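Local coordinates for protein putative transcriptional regulator (Shigella flexneri 2a str. 2457T, PDB 3C8G) that probably catalyses the hydration of fumarate to malate as a homodimer of the MtlR/FumE family, although it has also been described as a possible transcriptional regulator, at residues B[72-77]-B[89-94]; B[95-100]-B[116-121]; B[10-15]-B[30-35]. All coordinates share one frame; numbering follows the deposited sequence.

Interaction 1 of 3, residues B[72-77]-B[89-94]; sequences VALRLI and ADITHF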
loop_
_atom_site.group_PDB
_atom_site.type_symbol
_atom_site.label_atom_id
_atom_site.label_comp_id
_atom_site.label_asym_id
_atom_site.label_seq_id
_atom_site.Cartn_x
_atom_site.Cartn_y
_atom_site.Cartn_z
ATOM N N VAL B 72 3.856 -2.303 6.434
ATOM C CA VAL B 72 3.352 -2.193 5.058
ATOM C C VAL B 72 4.237 -1.252 4.247
ATOM O O VAL B 72 4.569 -1.544 3.086
ATOM C CB VAL B 72 1.819 -1.853 4.925
ATOM C CG1 VAL B 72 1.031 -2.275 6.164
ATOM C CG2 VAL B 72 1.590 -0.398 4.614
ATOM N N ALA B 73 4.665 -0.157 4.868
ATOM C CA ALA B 73 5.694 0.707 4.263
ATOM C C ALA B 73 6.991 -0.034 3.843
ATOM O O ALA B 73 7.521 0.203 2.751
ATOM C CB ALA B 73 6.020 1.836 5.183
ATOM N N LEU B 74 7.507 -0.905 4.715
ATOM C CA LEU B 74 8.737 -1.645 4.424
ATOM C C LEU B 74 8.477 -2.593 3.279
ATOM O O LEU B 74 9.182 -2.586 2.267
ATOM C CB LEU B 74 9.205 -2.461 5.622
ATOM C CG LEU B 74 10.156 -1.825 6.608
ATOM C CD1 LEU B 74 10.285 -2.763 7.809
ATOM C CD2 LEU B 74 11.504 -1.546 5.946
ATOM N N ARG B 75 7.448 -3.402 3.448
ATOM C CA ARG B 75 7.054 -4.309 2.399
ATOM C C ARG B 75 6.892 -3.591 1.053
ATOM O O ARG B 75 7.353 -4.112 0.034
ATOM C CB ARG B 75 5.816 -5.083 2.817
ATOM C CG ARG B 75 6.186 -6.121 3.846
ATOM C CD ARG B 75 5.021 -6.948 4.260
ATOM N NE ARG B 75 4.499 -6.525 5.554
ATOM C CZ ARG B 75 3.996 -7.363 6.456
ATOM N NH1 ARG B 75 3.978 -8.668 6.216
ATOM N NH2 ARG B 75 3.521 -6.903 7.595
ATOM N N LEU B 76 6.319 -2.381 1.050
ATOM C CA LEU B 76 6.151 -1.633 -0.211
ATOM C C LEU B 76 7.512 -1.354 -0.857
ATOM O O LEU B 76 7.719 -1.655 -2.027
ATOM C CB LEU B 76 5.359 -0.329 -0.012
ATOM C CG LEU B 76 4.300 0.103 -1.037
ATOM C CD1 LEU B 76 4.361 1.590 -1.286
ATOM C CD2 LEU B 76 4.404 -0.601 -2.343
ATOM N N ILE B 77 8.438 -0.801 -0.082
ATOM C CA ILE B 77 9.756 -0.462 -0.585
ATOM C C ILE B 77 10.483 -1.704 -1.097
ATOM O O ILE B 77 11.130 -1.661 -2.165
ATOM C CB ILE B 77 10.621 0.213 0.481
ATOM C CG1 ILE B 77 9.883 1.409 1.119
ATOM C CG2 ILE B 77 12.012 0.578 -0.103
ATOM C CD1 ILE B 77 10.645 2.069 2.256
ATOM N N ALA B 89 15.672 -6.956 6.270
ATOM C CA ALA B 89 15.806 -7.840 7.439
ATOM C C ALA B 89 15.979 -7.016 8.727
ATOM O O ALA B 89 15.259 -7.202 9.712
ATOM C CB ALA B 89 16.969 -8.809 7.253
ATOM N N ASP B 90 16.901 -6.071 8.697
ATOM C CA ASP B 90 17.224 -5.351 9.906
ATOM C C ASP B 90 16.001 -4.604 10.436
ATOM O O ASP B 90 15.630 -4.754 11.614
ATOM C CB ASP B 90 18.409 -4.396 9.698
ATOM C CG ASP B 90 19.766 -5.106 9.694
ATOM O OD1 ASP B 90 19.805 -6.379 9.644
ATOM O OD2 ASP B 90 20.796 -4.362 9.729
ATOM N N ILE B 91 15.369 -3.816 9.564
ATOM C CA ILE B 91 14.305 -2.923 10.011
ATOM C C ILE B 91 13.108 -3.749 10.412
ATOM O O ILE B 91 12.468 -3.478 11.411
ATOM C CB ILE B 91 13.905 -1.914 8.952
ATOM C CG1 ILE B 91 15.127 -1.111 8.515
ATOM C CG2 ILE B 91 12.847 -1.009 9.522
ATOM C CD1 ILE B 91 14.843 -0.039 7.484
ATOM N N THR B 92 12.831 -4.788 9.642
ATOM C CA THR B 92 11.847 -5.783 10.046
ATOM C C THR B 92 12.159 -6.299 11.456
ATOM O O THR B 92 11.291 -6.293 12.319
ATOM C CB THR B 92 11.777 -6.914 9.011
ATOM O OG1 THR B 92 11.304 -6.345 7.794
ATOM C CG2 THR B 92 10.797 -8.005 9.428
ATOM N N HIS B 93 13.404 -6.685 11.712
ATOM C CA HIS B 93 13.742 -7.165 13.047
ATOM C C HIS B 93 13.471 -6.124 14.118
ATOM O O HIS B 93 12.922 -6.456 15.159
ATOM C CB HIS B 93 15.166 -7.708 13.127
ATOM C CG HIS B 93 15.344 -9.032 12.439
ATOM N ND1 HIS B 93 14.374 -10.015 12.444
ATOM C CD2 HIS B 93 16.383 -9.537 11.727
ATOM C CE1 HIS B 93 14.806 -11.064 11.769
ATOM N NE2 HIS B 93 16.028 -10.806 11.340
ATOM N N PHE B 94 13.826 -4.870 13.872
ATOM C CA PHE B 94 13.527 -3.817 14.865
ATOM C C PHE B 94 12.029 -3.703 15.069
ATOM O O PHE B 94 11.585 -3.355 16.152
ATOM C CB PHE B 94 14.074 -2.439 14.453
ATOM C CG PHE B 94 15.439 -2.129 15.006
ATOM C CD1 PHE B 94 16.594 -2.635 14.391
ATOM C CD2 PHE B 94 15.577 -1.315 16.110
ATOM C CE1 PHE B 94 17.827 -2.372 14.870
ATOM C CE2 PHE B 94 16.845 -1.012 16.602
ATOM C CZ PHE B 94 17.967 -1.543 15.980
#
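Leu74 meets Ile91 and Thr92 through aliphatic and hydroxyl atoms, with no flat group lying between them. Of the rings on these two helical segments, that of Phe94 lies apart from Leu74 and takes no part: the carbonyl oxygen Asp90 O lies in plane at its edge, and the ring pairs edge-to-face with Phe118.

The contact itself centres on the forked end of Leu74. Its CD1 reaches Ile91 CG2 at 3.5 Å, while the second branch, CD2, lies 3.9 Å from Ile91 CB; both methyls bear on the same side of Ile91, round CB and CG2, with CD1 the closer to CG2. Ile91 presents CG2 because that methyl is anti to its own backbone N, with CG1 turned beside the N (chi1 -56°). Thr92 adds a polar flank, Leu74 CD1 lying 3.7 Å from Thr92 OG1. That hydroxyl is hydrogen-bonded to Tyr88 O one turn earlier in its helix.

The backbones approach closest at Leu74 and Thr92, whose CA atoms are 7.6 Å apart, and the helices 70-79 and 85-103 run in broadly opposite directions, forming a helical hairpin. Leu74 also touches Ile37 of helix 29-40, and Ile91 touches Thr166 of helix 158-166. Elsewhere on helix 70-79, Val72, Arg75 and Leu76 pack on the other protein chain of the assembly.

No hydrogen bond or charge pair crosses between the segments, and 132 Å² is buried in total; cohesion is consistent with dispersion contacts and removal of apolar surface from water, the Thr92 hydroxyl being satisfied within its own helix.

Interaction 2 of 3, residues B[95-100]-B[116-121]; sequences SQYWHY and WDFISN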
loop_
_atom_site.group_PDB
_atom_site.type_symbol
_atom_site.label_atom_id
_atom_site.label_comp_id
_atom_site.label_asym_id
_atom_site.label_seq_id
_atom_site.Cartn_x
_atom_site.Cartn_y
_atom_site.Cartn_z
ATOM N N SER B 95 11.245 -4.009 14.035
ATOM C CA SER B 95 9.793 -3.834 14.142
ATOM C C SER B 95 9.175 -5.013 14.877
ATOM O O SER B 95 8.344 -4.847 15.787
ATOM C CB SER B 95 9.137 -3.638 12.774
ATOM O OG SER B 95 7.780 -3.253 12.947
ATOM N N GLN B 96 9.591 -6.206 14.501
ATOM C CA GLN B 96 9.153 -7.392 15.204
ATOM C C GLN B 96 9.450 -7.356 16.709
ATOM O O GLN B 96 8.584 -7.706 17.516
ATOM C CB GLN B 96 9.775 -8.613 14.569
ATOM C CG GLN B 96 9.526 -8.698 13.065
ATOM C CD GLN B 96 10.026 -10.011 12.510
ATOM O OE1 GLN B 96 11.087 -10.506 12.920
ATOM N NE2 GLN B 96 9.258 -10.604 11.591
ATOM N N TYR B 97 10.643 -6.896 17.083
ATOM C CA TYR B 97 11.020 -6.748 18.496
ATOM C C TYR B 97 10.264 -5.637 19.269
ATOM O O TYR B 97 9.916 -5.826 20.441
ATOM C CB TYR B 97 12.544 -6.601 18.637
ATOM C CG TYR B 97 13.081 -6.898 20.026
ATOM C CD1 TYR B 97 14.281 -6.331 20.464
ATOM C CD2 TYR B 97 12.386 -7.727 20.908
ATOM C CE1 TYR B 97 14.774 -6.582 21.742
ATOM C CE2 TYR B 97 12.874 -8.002 22.174
ATOM C CZ TYR B 97 14.073 -7.427 22.598
ATOM O OH TYR B 97 14.569 -7.699 23.866
ATOM N N TRP B 98 10.005 -4.494 18.633
ATOM C CA TRP B 98 9.183 -3.457 19.281
ATOM C C TRP B 98 7.785 -4.017 19.550
ATOM O O TRP B 98 7.227 -3.824 20.640
ATOM C CB TRP B 98 9.127 -2.141 18.480
ATOM C CG TRP B 98 7.952 -1.267 18.886
ATOM C CD1 TRP B 98 6.889 -0.918 18.105
ATOM C CD2 TRP B 98 7.706 -0.678 20.186
ATOM N NE1 TRP B 98 5.994 -0.154 18.824
ATOM C CE2 TRP B 98 6.465 0.012 20.102
ATOM C CE3 TRP B 98 8.414 -0.656 21.399
ATOM C CZ2 TRP B 98 5.917 0.721 21.184
ATOM C CZ3 TRP B 98 7.864 0.047 22.492
ATOM C CH2 TRP B 98 6.625 0.723 22.372
ATOM N N HIS B 99 7.247 -4.736 18.568
ATOM C CA HIS B 99 5.929 -5.365 18.688
ATOM C C HIS B 99 5.894 -6.332 19.858
ATOM O O HIS B 99 4.968 -6.294 20.669
ATOM C CB HIS B 99 5.618 -6.166 17.442
ATOM C CG HIS B 99 5.048 -5.367 16.320
ATOM N ND1 HIS B 99 3.831 -4.721 16.410
ATOM C CD2 HIS B 99 5.499 -5.160 15.061
ATOM C CE1 HIS B 99 3.565 -4.139 15.255
ATOM N NE2 HIS B 99 4.565 -4.384 14.423
ATOM N N TYR B 100 6.881 -7.225 19.919
ATOM C CA TYR B 100 7.034 -8.089 21.065
ATOM C C TYR B 100 7.110 -7.291 22.386
ATOM O O TYR B 100 6.461 -7.651 23.359
ATOM C CB TYR B 100 8.278 -8.960 20.908
ATOM C CG TYR B 100 8.437 -9.915 22.055
ATOM C CD1 TYR B 100 9.084 -9.524 23.239
ATOM C CD2 TYR B 100 7.918 -11.201 21.977
ATOM C CE1 TYR B 100 9.206 -10.401 24.315
ATOM C CE2 TYR B 100 8.028 -12.088 23.041
ATOM C CZ TYR B 100 8.667 -11.677 24.204
ATOM O OH TYR B 100 8.774 -12.572 25.244
ATOM N N TRP B 116 20.142 -9.968 23.247
ATOM C CA TRP B 116 21.379 -10.412 22.634
ATOM C C TRP B 116 20.999 -11.238 21.389
ATOM O O TRP B 116 21.557 -11.041 20.305
ATOM C CB TRP B 116 22.281 -11.197 23.621
ATOM C CG TRP B 116 23.422 -11.844 22.898
ATOM C CD1 TRP B 116 23.502 -13.153 22.462
ATOM C CD2 TRP B 116 24.599 -11.192 22.424
ATOM N NE1 TRP B 116 24.673 -13.348 21.779
ATOM C CE2 TRP B 116 25.368 -12.165 21.741
ATOM C CE3 TRP B 116 25.090 -9.881 22.523
ATOM C CZ2 TRP B 116 26.607 -11.863 21.162
ATOM C CZ3 TRP B 116 26.309 -9.577 21.938
ATOM C CH2 TRP B 116 27.057 -10.565 21.268
ATOM N N ASP B 117 20.031 -12.134 21.532
ATOM C CA ASP B 117 19.550 -12.890 20.359
ATOM C C ASP B 117 19.131 -11.969 19.238
ATOM O O ASP B 117 19.435 -12.226 18.058
ATOM C CB ASP B 117 18.407 -13.821 20.720
ATOM C CG ASP B 117 18.881 -15.033 21.489
ATOM O OD1 ASP B 117 20.120 -15.194 21.707
ATOM O OD2 ASP B 117 18.010 -15.839 21.882
ATOM N N PHE B 118 18.468 -10.880 19.606
ATOM C CA PHE B 118 18.020 -9.940 18.616
ATOM C C PHE B 118 19.235 -9.273 17.976
ATOM O O PHE B 118 19.310 -9.215 16.732
ATOM C CB PHE B 118 17.039 -8.965 19.246
ATOM C CG PHE B 118 16.889 -7.669 18.519
ATOM C CD1 PHE B 118 17.541 -6.538 18.975
ATOM C CD2 PHE B 118 16.040 -7.563 17.426
ATOM C CE1 PHE B 118 17.378 -5.318 18.333
ATOM C CE2 PHE B 118 15.863 -6.358 16.761
ATOM C CZ PHE B 118 16.547 -5.231 17.205
ATOM N N ILE B 119 20.209 -8.818 18.784
ATOM C CA ILE B 119 21.327 -8.106 18.171
ATOM C C ILE B 119 22.262 -8.976 17.323
ATOM O O ILE B 119 22.958 -8.457 16.473
ATOM C CB ILE B 119 22.118 -7.249 19.128
ATOM C CG1 ILE B 119 22.999 -8.102 20.023
ATOM C CG2 ILE B 119 21.178 -6.223 19.877
ATOM C CD1 ILE B 119 23.588 -7.309 21.150
ATOM N N SER B 120 22.232 -10.290 17.528
ATOM C CA SER B 120 22.985 -11.244 16.706
ATOM C C SER B 120 22.435 -11.391 15.284
ATOM O O SER B 120 23.145 -11.812 14.387
ATOM C CB SER B 120 23.016 -12.616 17.380
ATOM O OG SER B 120 23.136 -12.433 18.781
ATOM N N ASN B 121 21.180 -11.031 15.081
ATOM C CA ASN B 121 20.600 -11.047 13.745
ATOM C C ASN B 121 20.370 -9.665 13.145
ATOM O O ASN B 121 19.579 -9.540 12.211
ATOM C CB ASN B 121 19.269 -11.778 13.788
ATOM C CG ASN B 121 19.432 -13.212 14.173
ATOM O OD1 ASN B 121 20.317 -13.909 13.660
ATOM N ND2 ASN B 121 18.606 -13.667 15.109
#
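Tyr97 and Phe118 account for nearly all of the 123 Å² buried here, contributing 62 and 57 Å² respectively. Their rings meet obliquely, with centroids 4.7 Å apart and planes at 40°, neither a stack nor an edge-to-face pair. The point of closest approach is a single ring carbon: Tyr97 CD1 stands 3.5 Å above the plane of the Phe118 ring, over its centre, and lies within 4.1 Å of all six ring carbons of Phe118. The beta carbon follows the same face, Tyr97 CB being 3.8 Å from Phe118 CE2. Both side chains leave their helices with CG anti to the backbone N (chi1 -161° for Tyr97, 158° for Phe118), which sends each ring into the space between the two backbones, whose CA atoms are 7.7 Å apart at this pair.

Near the end of the second segment, Ser120 OG donates to Trp116 O at 2.6 Å, from above the carbonyl plane. The same oxygen also accepts from Ser120 N, so one residue grips it twice.

The aromatic pair joins helix 85-103 to helix 113-120, consecutive helices of an all-helical fold, and Tyr97 also packs on Ile114 and Thr115. The loop residues Met26 and Pro108 touch Tyr97 as well, while Phe118 reaches Leu159 of helix 158-166.

Interaction 3 of 3, residues B[10-15]-B[30-35]; sequences DDVLEQ and HSILLQ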
loop_
_atom_site.group_PDB
_atom_site.type_symbol
_atom_site.label_atom_id
_atom_site.label_comp_id
_atom_site.label_asym_id
_atom_site.label_seq_id
_atom_site.Cartn_x
_atom_site.Cartn_y
_atom_site.Cartn_z
ATOM N N ASP B 10 22.037 14.207 14.477
ATOM C CA ASP B 10 22.453 14.781 15.756
ATOM C C ASP B 10 21.271 14.826 16.719
ATOM O O ASP B 10 21.421 14.621 17.929
ATOM C CB ASP B 10 23.055 16.183 15.567
ATOM C CG ASP B 10 24.092 16.527 16.635
ATOM O OD1 ASP B 10 23.775 16.387 17.841
ATOM O OD2 ASP B 10 25.220 16.943 16.267
ATOM N N ASP B 11 20.093 15.085 16.162
ATOM C CA ASP B 11 18.846 14.983 16.908
ATOM C C ASP B 11 18.431 13.503 17.161
ATOM O O ASP B 11 17.682 13.208 18.093
ATOM C CB ASP B 11 17.750 15.799 16.202
ATOM C CG ASP B 11 16.345 15.453 16.683
ATOM O OD1 ASP B 11 15.637 14.723 15.951
ATOM O OD2 ASP B 11 15.952 15.889 17.789
ATOM N N VAL B 12 18.928 12.577 16.349
ATOM C CA VAL B 12 18.592 11.168 16.523
ATOM C C VAL B 12 19.425 10.542 17.640
ATOM O O VAL B 12 18.926 9.719 18.419
ATOM C CB VAL B 12 18.717 10.411 15.188
ATOM C CG1 VAL B 12 18.872 8.901 15.401
ATOM C CG2 VAL B 12 17.508 10.717 14.313
ATOM N N LEU B 13 20.685 10.968 17.720
ATOM C CA LEU B 13 21.600 10.551 18.780
ATOM C C LEU B 13 21.198 11.084 20.150
ATOM O O LEU B 13 21.356 10.381 21.148
ATOM C CB LEU B 13 23.038 10.978 18.455
ATOM C CG LEU B 13 24.003 10.033 17.719
ATOM C CD1 LEU B 13 24.902 9.187 18.669
ATOM C CD2 LEU B 13 23.253 9.151 16.727
ATOM N N GLU B 14 20.695 12.322 20.210
ATOM C CA GLU B 14 20.277 12.907 21.498
ATOM C C GLU B 14 19.099 12.113 22.047
ATOM O O GLU B 14 19.119 11.672 23.208
ATOM C CB GLU B 14 19.950 14.421 21.397
ATOM C CG GLU B 14 18.968 14.954 22.492
ATOM C CD GLU B 14 19.225 16.408 22.971
ATOM O OE1 GLU B 14 20.226 17.047 22.555
ATOM O OE2 GLU B 14 18.420 16.911 23.796
ATOM N N GLN B 15 18.096 11.914 21.195
ATOM C CA GLN B 15 16.912 11.172 21.567
ATOM C C GLN B 15 17.259 9.765 22.052
ATOM O O GLN B 15 16.794 9.354 23.104
ATOM C CB GLN B 15 15.938 11.111 20.403
ATOM C CG GLN B 15 15.043 12.316 20.279
ATOM C CD GLN B 15 14.158 12.248 19.047
ATOM O OE1 GLN B 15 13.355 11.325 18.877
ATOM N NE2 GLN B 15 14.301 13.230 18.176
ATOM N N HIS B 30 11.744 2.812 17.063
ATOM C CA HIS B 30 10.677 2.472 16.127
ATOM C C HIS B 30 10.138 3.772 15.528
ATOM O O HIS B 30 10.002 3.909 14.317
ATOM C CB HIS B 30 9.592 1.630 16.826
ATOM C CG HIS B 30 8.252 1.694 16.176
ATOM N ND1 HIS B 30 7.329 2.688 16.460
ATOM C CD2 HIS B 30 7.668 0.891 15.253
ATOM C CE1 HIS B 30 6.237 2.490 15.739
ATOM N NE2 HIS B 30 6.417 1.406 15.000
ATOM N N SER B 31 9.904 4.751 16.384
ATOM C CA SER B 31 9.381 6.060 15.968
ATOM C C SER B 31 10.281 6.774 14.959
ATOM O O SER B 31 9.801 7.295 13.944
ATOM C CB SER B 31 9.172 6.934 17.207
ATOM O OG SER B 31 8.487 8.132 16.897
ATOM N N ILE B 32 11.579 6.792 15.242
ATOM C CA ILE B 32 12.582 7.338 14.341
ATOM C C ILE B 32 12.690 6.545 13.023
ATOM O O ILE B 32 12.904 7.122 11.953
ATOM C CB ILE B 32 13.941 7.388 15.053
ATOM C CG1 ILE B 32 13.892 8.425 16.187
ATOM C CG2 ILE B 32 15.081 7.663 14.057
ATOM C CD1 ILE B 32 15.106 8.408 17.140
ATOM N N LEU B 33 12.538 5.228 13.096
ATOM C CA LEU B 33 12.607 4.423 11.901
ATOM C C LEU B 33 11.365 4.636 11.006
ATOM O O LEU B 33 11.480 4.729 9.778
ATOM C CB LEU B 33 12.806 2.945 12.244
ATOM C CG LEU B 33 14.172 2.541 12.830
ATOM C CD1 LEU B 33 14.164 1.051 13.197
ATOM C CD2 LEU B 33 15.360 2.891 11.887
ATOM N N LEU B 34 10.190 4.719 11.618
ATOM C CA LEU B 34 8.964 4.922 10.861
ATOM C C LEU B 34 9.096 6.244 10.115
ATOM O O LEU B 34 8.855 6.302 8.903
ATOM C CB LEU B 34 7.747 4.976 11.799
ATOM C CG LEU B 34 6.333 4.482 11.441
ATOM C CD1 LEU B 34 5.301 5.225 12.282
ATOM C CD2 LEU B 34 6.012 4.630 9.974
ATOM N N GLN B 35 9.505 7.300 10.828
ATOM C CA GLN B 35 9.667 8.590 10.164
ATOM C C GLN B 35 10.781 8.610 9.120
ATOM O O GLN B 35 10.606 9.212 8.059
ATOM C CB GLN B 35 9.727 9.776 11.147
ATOM C CG GLN B 35 8.417 10.716 11.097
ATOM C CD GLN B 35 7.063 9.946 11.232
ATOM O OE1 GLN B 35 6.297 9.838 10.265
ATOM N NE2 GLN B 35 6.796 9.397 12.429
#
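Ile32 points between Val12 and Gln15, which lie about one turn apart on the same side of helix 9-17, and each of the two crosses it at a slant. Its two arms are divided between them. The branch methyl goes to valine, Ile32 CG2 lying 3.9 Å from Val12 CG2, whereas the longer arm runs toward the glutamine, bringing Ile32 CD1 to 3.8 Å from Gln15 OE1. With chi1 of Ile32 at -68°, CG2 lies anti to the backbone N and is turned to Val12, while CG1, anti to the carbonyl carbon, carries CD1 toward Gln15. Val12 CG1 comes less close, 4.2 Å from Ile32 CD1.

The segments belong to helices 9-17 and 29-40, which run in broadly opposite directions and form an antiparallel helix pair near the N terminus of the all-helical chain, a member of the MtlR/FumE family. At Val12 and Ile32, where the backbones are nearest, the CA atoms are 7.5 Å apart. Residues from both ends of the chain close round this point: Leu167 touches both Val12 and Ile32, and Leu7 touches Ile32.

The amide of Gln15 is oriented from within its own helix. Its NE2 donates to Asp11 OD2 at 3.2 Å with an N-H...O angle of 151°; the acceptor lies in the amide plane, while NE2 approaches OD2 on the syn side, 33° out of the carboxylate plane. This side-chain bond spans the same turn as a weak backbone bond from Gln15 N to Asp11 O, and it directs NE2 toward Asp11 while OE1 rests against the aliphatic end of Ile32.

From the N terminus, interaction 3 comes first: segment 10-15 folds back on 30-35 and closes a loop of 14 residues. Interaction 1 follows, joining 72-77 to 89-94 across 11 residues, and interaction 2 then joins 95-100 to 116-121 across 15. The three are strictly in series; none nests in or crosses another. Interactions 1 and 2 use successive parts of helix 85-103, and their centres are about 13 Å apart. The same helix meets helix 29-40 twice, through Phe94 CB and Leu33 CD1 at 3.7 Å and through Trp98 against His30. Helix 85-103 thereby connects helices 29-40, 70-79 and 113-120.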